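Side-chain contact in SxtG (Microseira wollei, PDB 6U1R), which is an amidinotransferase of the saxitoxin biosynthetic pathway, moving an amidino group from a donor to an acceptor amine: residues L37-V42 with K168-A173. Residues are numbered along the deposited sequence; the frame is centred on the assembly and turned at random.
Sequences LEEVIV and KEYFQA
One face of the central strand of a three-stranded mixed sheet, 37-42, meets helix 164-172 through a tyrosine that spans the gap. The Y170 hydroxyl donates a hydrogen bond to the carboxylate of E39, OH to OE2 2.7 Å, reaching the oxygen on its anti side and 30° out of the carboxylate plane. OE2 itself lies at the edge of the ring, in its plane, and the two flat groups are turned 53° apart. E39 is extended from CG onward, with CG anti to the backbone N (chi1 179°); the nearest CA atoms, those of E39 and Y170, are 11.7 Å apart. Along the other edge of the ring, CD1 of I41 rests 4.1 Å from CE2 of Y170. E39 and I41 alternate with V40, which points to the opposite face of the sheet, where helix 83-102 packs. The sheet is consistent with one blade of the five-bladed alpha/beta propeller of the amidinotransferase family. A classic beta bulge, E38 and E39 both opposite R374, falls at E39 itself, in the antiparallel pairing with strand 370-375. The buried E39 carboxylate is further held by salt bridges from OE2 to R108 and from OE1 to R374, which probably favour its charged form. R108 also binds E169, probably offsetting the like charges. On the helix's far side, F171 packs against W241 of the second subunit.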
# COMPACT_ATOMS: atom_id res chain seq x y z
N LEU A 37 2.74 -22.76 16.84
CA LEU A 37 3.35 -22.23 15.61
C LEU A 37 3.46 -23.34 14.56
O LEU A 37 4.09 -24.37 14.82
CB LEU A 37 4.71 -21.63 15.92
CG LEU A 37 5.46 -20.92 14.78
CD1 LEU A 37 4.62 -19.81 14.20
CD2 LEU A 37 6.81 -20.40 15.28
N GLU A 38 2.85 -23.13 13.40
CA GLU A 38 2.87 -24.11 12.32
C GLU A 38 3.76 -23.72 11.16
O GLU A 38 4.41 -24.57 10.56
CB GLU A 38 1.44 -24.36 11.79
CG GLU A 38 0.54 -25.09 12.81
CD GLU A 38 -0.81 -25.52 12.25
OE1 GLU A 38 -1.19 -25.13 11.12
OE2 GLU A 38 -1.51 -26.28 12.96
N GLU A 39 3.81 -22.43 10.82
CA GLU A 39 4.60 -21.99 9.68
C GLU A 39 5.11 -20.59 9.97
O GLU A 39 4.36 -19.75 10.49
CB GLU A 39 3.80 -22.03 8.37
CG GLU A 39 4.61 -21.56 7.16
CD GLU A 39 4.02 -21.98 5.81
OE1 GLU A 39 3.27 -22.98 5.76
OE2 GLU A 39 4.32 -21.31 4.79
N VAL A 40 6.38 -20.36 9.65
CA VAL A 40 7.05 -19.09 9.93
C VAL A 40 7.95 -18.73 8.74
O VAL A 40 8.59 -19.61 8.15
CB VAL A 40 7.86 -19.20 11.25
CG1 VAL A 40 9.06 -20.16 11.10
CG2 VAL A 40 8.28 -17.84 11.76
N ILE A 41 7.97 -17.44 8.37
CA ILE A 41 8.99 -16.91 7.46
C ILE A 41 10.18 -16.52 8.31
O ILE A 41 10.02 -15.85 9.34
CB ILE A 41 8.47 -15.70 6.66
CG1 ILE A 41 7.20 -16.09 5.87
CG2 ILE A 41 9.57 -15.15 5.76
CD1 ILE A 41 6.53 -14.93 5.07
N VAL A 42 11.38 -16.93 7.91
CA VAL A 42 12.61 -16.54 8.61
C VAL A 42 13.42 -15.65 7.69
O VAL A 42 13.45 -15.87 6.47
CB VAL A 42 13.40 -17.78 9.09
CG1 VAL A 42 14.66 -17.38 9.81
CG2 VAL A 42 12.55 -18.60 10.06
N LYS A 168 2.53 -13.91 -2.93
CA LYS A 168 1.64 -14.32 -4.01
C LYS A 168 1.19 -15.78 -3.83
O LYS A 168 0.03 -16.10 -4.11
CB LYS A 168 2.32 -14.08 -5.37
CG LYS A 168 2.43 -12.59 -5.72
CD LYS A 168 2.95 -12.31 -7.14
CE LYS A 168 4.36 -12.81 -7.34
NZ LYS A 168 5.08 -12.16 -8.48
N GLU A 169 2.07 -16.65 -3.33
CA GLU A 169 1.68 -18.02 -2.99
C GLU A 169 0.55 -18.02 -1.97
O GLU A 169 -0.46 -18.71 -2.14
CB GLU A 169 2.88 -18.80 -2.46
CG GLU A 169 2.50 -20.19 -1.89
CD GLU A 169 3.63 -20.89 -1.17
OE1 GLU A 169 4.80 -20.77 -1.61
OE2 GLU A 169 3.32 -21.58 -0.17
N TYR A 170 0.71 -17.27 -0.87
CA TYR A 170 -0.32 -17.24 0.16
C TYR A 170 -1.62 -16.64 -0.37
O TYR A 170 -2.72 -17.10 -0.01
CB TYR A 170 0.17 -16.44 1.37
CG TYR A 170 1.32 -17.07 2.13
CD1 TYR A 170 1.39 -18.44 2.35
CD2 TYR A 170 2.32 -16.27 2.67
CE1 TYR A 170 2.46 -18.99 3.06
CE2 TYR A 170 3.36 -16.81 3.38
CZ TYR A 170 3.43 -18.16 3.58
OH TYR A 170 4.49 -18.66 4.29
N PHE A 171 -1.53 -15.60 -1.19
CA PHE A 171 -2.74 -15.02 -1.76
C PHE A 171 -3.48 -16.03 -2.64
O PHE A 171 -4.72 -16.09 -2.62
CB PHE A 171 -2.41 -13.76 -2.57
CG PHE A 171 -3.62 -13.11 -3.17
CD1 PHE A 171 -4.45 -12.31 -2.41
CD2 PHE A 171 -3.97 -13.35 -4.49
CE1 PHE A 171 -5.59 -11.74 -2.96
CE2 PHE A 171 -5.09 -12.77 -5.04
CZ PHE A 171 -5.91 -11.98 -4.27
N GLN A 172 -2.74 -16.81 -3.43
CA GLN A 172 -3.38 -17.81 -4.28
C GLN A 172 -4.16 -18.81 -3.45
O GLN A 172 -5.20 -19.32 -3.90
CB GLN A 172 -2.35 -18.53 -5.15
CG GLN A 172 -1.92 -17.80 -6.41
CD GLN A 172 -3.10 -17.28 -7.23
OE1 GLN A 172 -3.49 -16.13 -7.10
NE2 GLN A 172 -3.68 -18.14 -8.06
N ALA A 173 -3.69 -19.09 -2.24
CA ALA A 173 -4.30 -20.06 -1.35
C ALA A 173 -5.35 -19.45 -0.41
O ALA A 173 -5.84 -20.15 0.49
CB ALA A 173 -3.21 -20.76 -0.54